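Local structure of terminase, large subunit (Enterobacteria phage P22, 4DKW) at residues F8-E12 against E13-C17; F20-P23 against D24-V28. The protein drives viral DNA into empty capsids as an ATP-powered motor and cuts the genome as an endonuclease, the latter through the C-terminal nuclease domain described here. All coordinates share one frame; numbering follows the deposited sequence.

Contact 1 (F8-E12 against E13-C17); sequences FQIPE and ETIKC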
# COMPACT_ATOMS: atom_id res chain seq x y z
N PHE A 8 15.01 -4.78 -2.75
CA PHE A 8 15.06 -3.71 -3.75
C PHE A 8 16.45 -3.07 -3.77
O PHE A 8 16.74 -2.13 -3.03
CB PHE A 8 13.99 -2.64 -3.46
CG PHE A 8 12.57 -3.17 -3.46
CD1 PHE A 8 11.98 -3.65 -4.63
CD2 PHE A 8 11.81 -3.17 -2.30
CE1 PHE A 8 10.69 -4.13 -4.64
CE2 PHE A 8 10.50 -3.64 -2.30
CZ PHE A 8 9.95 -4.13 -3.48
N GLN A 9 17.33 -3.60 -4.62
CA GLN A 9 18.67 -3.03 -4.74
C GLN A 9 18.69 -1.90 -5.77
O GLN A 9 19.31 -2.00 -6.83
CB GLN A 9 19.70 -4.10 -5.07
CG GLN A 9 20.10 -4.91 -3.85
CD GLN A 9 21.16 -5.94 -4.15
OE1 GLN A 9 21.43 -6.25 -5.30
NE2 GLN A 9 21.77 -6.48 -3.09
N ILE A 10 17.99 -0.83 -5.41
CA ILE A 10 17.74 0.29 -6.29
C ILE A 10 18.01 1.54 -5.47
O ILE A 10 17.60 1.62 -4.31
CB ILE A 10 16.28 0.25 -6.81
CG1 ILE A 10 16.03 -1.07 -7.55
CG2 ILE A 10 15.98 1.43 -7.70
CD1 ILE A 10 14.63 -1.26 -8.02
N PRO A 11 18.75 2.51 -6.03
CA PRO A 11 18.97 3.78 -5.34
C PRO A 11 17.65 4.48 -5.03
O PRO A 11 16.87 4.71 -5.96
CB PRO A 11 19.79 4.59 -6.35
CG PRO A 11 20.42 3.57 -7.24
CD PRO A 11 19.45 2.44 -7.33
N GLU A 12 17.41 4.81 -3.76
CA GLU A 12 16.20 5.54 -3.34
C GLU A 12 15.86 6.75 -4.20
O GLU A 12 14.70 7.03 -4.47
CB GLU A 12 16.37 6.07 -1.93
CG GLU A 12 16.43 5.03 -0.90
CD GLU A 12 16.65 5.63 0.45
OE1 GLU A 12 17.33 4.98 1.26
OE2 GLU A 12 16.15 6.76 0.71
N GLU A 13 16.90 7.47 -4.60
CA GLU A 13 16.70 8.70 -5.33
C GLU A 13 16.12 8.48 -6.72
O GLU A 13 15.48 9.38 -7.26
CB GLU A 13 18.02 9.50 -5.37
CG GLU A 13 17.83 11.04 -5.16
CD GLU A 13 17.30 11.41 -3.76
OE1 GLU A 13 16.66 10.57 -3.08
OE2 GLU A 13 17.50 12.56 -3.34
N THR A 14 16.32 7.28 -7.27
CA THR A 14 15.72 6.95 -8.56
C THR A 14 14.20 6.78 -8.48
O THR A 14 13.50 7.01 -9.46
CB THR A 14 16.37 5.70 -9.21
OG1 THR A 14 16.08 4.54 -8.42
CG2 THR A 14 17.87 5.87 -9.29
N ILE A 15 13.68 6.41 -7.31
CA ILE A 15 12.23 6.26 -7.17
C ILE A 15 11.53 7.40 -6.42
O ILE A 15 10.31 7.44 -6.33
CB ILE A 15 11.84 4.87 -6.59
CG1 ILE A 15 12.14 4.76 -5.09
CG2 ILE A 15 12.57 3.74 -7.32
CD1 ILE A 15 11.79 3.40 -4.53
N LYS A 16 12.32 8.34 -5.90
CA LYS A 16 11.79 9.47 -5.13
C LYS A 16 11.36 10.58 -6.10
O LYS A 16 12.00 10.78 -7.12
CB LYS A 16 12.86 9.93 -4.12
CG LYS A 16 12.39 10.84 -2.99
CD LYS A 16 13.51 11.10 -1.95
CE LYS A 16 13.93 9.83 -1.21
NZ LYS A 16 14.80 10.08 -0.03
N CYS A 17 10.27 11.29 -5.80
CA CYS A 17 9.88 12.45 -6.61
C CYS A 17 9.32 13.57 -5.75
O CYS A 17 8.90 13.32 -4.63
CB CYS A 17 8.87 12.05 -7.70
SG CYS A 17 7.18 11.70 -7.13

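Contact 2 (F20-P23 against D24-V28); sequences FECP and DHFYV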
# COMPACT_ATOMS: atom_id res chain seq x y z
N PHE A 20 3.19 16.72 -6.08
CA PHE A 20 2.45 17.56 -7.00
C PHE A 20 0.99 17.29 -6.74
O PHE A 20 0.65 16.34 -6.02
CB PHE A 20 2.82 17.23 -8.46
CG PHE A 20 2.64 15.77 -8.84
CD1 PHE A 20 1.45 15.30 -9.38
CD2 PHE A 20 3.69 14.87 -8.66
CE1 PHE A 20 1.28 13.97 -9.72
CE2 PHE A 20 3.54 13.52 -9.00
CZ PHE A 20 2.33 13.08 -9.53
N GLU A 21 0.11 18.11 -7.30
CA GLU A 21 -1.32 17.87 -7.18
C GLU A 21 -1.81 16.86 -8.21
O GLU A 21 -1.39 16.88 -9.37
CB GLU A 21 -2.10 19.18 -7.32
CG GLU A 21 -2.05 20.06 -6.10
CD GLU A 21 -2.97 21.25 -6.24
OE1 GLU A 21 -3.86 21.21 -7.12
OE2 GLU A 21 -2.81 22.23 -5.47
N CYS A 22 -2.71 15.98 -7.78
CA CYS A 22 -3.23 14.94 -8.66
C CYS A 22 -4.02 15.50 -9.85
O CYS A 22 -5.04 16.15 -9.66
CB CYS A 22 -4.12 13.97 -7.88
SG CYS A 22 -4.54 12.51 -8.82
N PRO A 23 -3.54 15.24 -11.08
CA PRO A 23 -4.31 15.62 -12.27
C PRO A 23 -5.66 14.89 -12.30
O PRO A 23 -5.78 13.78 -11.78
CB PRO A 23 -3.42 15.16 -13.43
CG PRO A 23 -2.04 15.10 -12.85
CD PRO A 23 -2.24 14.64 -11.43
N ASP A 24 -6.65 15.52 -12.91
CA ASP A 24 -8.01 14.99 -13.01
C ASP A 24 -8.09 13.58 -13.59
O ASP A 24 -8.98 12.81 -13.23
CB ASP A 24 -8.85 15.92 -13.89
CG ASP A 24 -9.59 16.97 -13.09
OD1 ASP A 24 -9.39 17.02 -11.86
OD2 ASP A 24 -10.37 17.74 -13.69
N HIS A 25 -7.19 13.26 -14.50
CA HIS A 25 -7.26 12.01 -15.25
C HIS A 25 -6.45 10.89 -14.62
O HIS A 25 -6.42 9.79 -15.15
CB HIS A 25 -6.76 12.24 -16.69
CG HIS A 25 -5.43 12.92 -16.75
ND1 HIS A 25 -4.52 12.74 -17.76
CD2 HIS A 25 -4.85 13.77 -15.92
CE1 HIS A 25 -3.45 13.45 -17.53
NE2 HIS A 25 -3.61 14.09 -16.42
N PHE A 26 -5.79 11.16 -13.50
CA PHE A 26 -5.07 10.09 -12.79
C PHE A 26 -6.09 9.29 -12.01
O PHE A 26 -7.12 9.82 -11.65
CB PHE A 26 -4.02 10.63 -11.80
CG PHE A 26 -2.72 11.05 -12.43
CD1 PHE A 26 -2.64 11.32 -13.79
CD2 PHE A 26 -1.58 11.18 -11.66
CE1 PHE A 26 -1.45 11.72 -14.36
CE2 PHE A 26 -0.39 11.57 -12.22
CZ PHE A 26 -0.32 11.84 -13.57
N TYR A 27 -5.78 8.02 -11.77
CA TYR A 27 -6.62 7.19 -10.93
C TYR A 27 -6.07 7.10 -9.50
O TYR A 27 -4.86 7.21 -9.29
CB TYR A 27 -6.77 5.80 -11.54
CG TYR A 27 -7.63 5.81 -12.77
CD1 TYR A 27 -8.89 5.23 -12.76
CD2 TYR A 27 -7.21 6.44 -13.94
CE1 TYR A 27 -9.69 5.24 -13.87
CE2 TYR A 27 -8.00 6.46 -15.06
CZ TYR A 27 -9.24 5.86 -15.03
OH TYR A 27 -10.05 5.87 -16.15
N VAL A 28 -6.97 6.91 -8.54
CA VAL A 28 -6.61 6.97 -7.12
C VAL A 28 -7.15 5.75 -6.38
O VAL A 28 -8.30 5.38 -6.55
CB VAL A 28 -7.18 8.25 -6.45
CG1 VAL A 28 -6.75 8.32 -4.99
CG2 VAL A 28 -6.74 9.51 -7.20

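Contact 1 (F8-E12 against E13-C17)
T14 gives two hydrogen bonds to the carbonyl group of P11: OG1 donates in the carbonyl plane, 2.6 Å from P11 O, and N donates from above that plane, 2.9 Å from the same oxygen. The double grip belongs to the short, weakly bonded helix 12-15, which runs into strand 16-17 of the sheet in this RNase H-like nuclease domain. The next carbonyl also accepts from above its plane, in a hydrogen bond from I15 N to E12 O of 3.1 Å. T14 N and I15 N each reach back three residues, while the weak bond from K16 N to E12 O reaches back four. With chi1 at 67°, the T14 hydroxyl folds back over its own backbone to P11 O, and CG2 settles against P11 CB at 3.7 Å. E12 and K16 lie side by side, E12 OE2 to K16 NZ making a long salt bridge of 3.7 Å. K16 NZ also has E13 OE1 at 3.6 Å, again long. R155 is the stronger partner of E12, and K16 makes a cation-pi contact with F151, tying the turn to helix 148-156. On the buried side I10 crosses I15 at about a right angle, CG2 to CG2 at 4.1 Å.

Contact 2 (F20-P23 against D24-V28)
A type I beta turn from P23 to F26 brings the chain into strand 27-33, the strand of the RNase H-like domain whose far end carries the magnesium-binding D33. F26 N closes the turn with a nearly straight hydrogen bond (162°) to P23 O, 3.1 Å long, the donor standing above the carbonyl plane. The same two residues also meet through their side chains: the proline ring lies over one face of the F26 ring, with P23 CD 3.6 Å from the ring centroid and 15° off its normal, a CH-pi contact. H25 folds back along the turn, its chi1 of 51° swinging the imidazole to P23 so that P23 CB meets its edge 3.2 Å from H25 NE2. F26 CD1 stands 3.8 Å above one face of the imidazole, offset toward its rim. F20, from the preceding loop, crosses F26 at about a right angle, with F26 CE2 at the edge of the F20 ring, 3.8 Å from F20 CE1. C22 SG packs on F26 CB at 3.6 Å, reaches V28 CG2 at 4.1 Å and makes an oblique sulfur-aromatic contact with the F26 ring. W46 of strand 40-48 touches both F20 and C22. Apart from the turn hydrogen bond the contact is largely apolar, so dispersion probably dominates, and P23 CD, beside the electron-withdrawing ring nitrogen, may add modest electrostatic attraction to the pi face.

How the contacts relate
The two contacts follow one another along the chain, their centres about 22 Å apart, and serve the same sheet: contact 1 leads into strand 16-17, which runs parallel to strand 141-144, and contact 2 into strand 27-33. Both are partly buried and stand away from the magnesium site; the centre of each lies about 17 Å from the centre of the chain. Their chemistry differs. Contact 1 is mainly polar, with two carbonyl oxygens that each take two donors, one of the four bonds weak, and loose charge pairs; I10 faces helix 125-137 and I15 helix 148-156. Between its segments contact 2 has a single backbone hydrogen bond and relies on aromatic, proline and sulfur packing, set against strand 40-48 and helix 189-193.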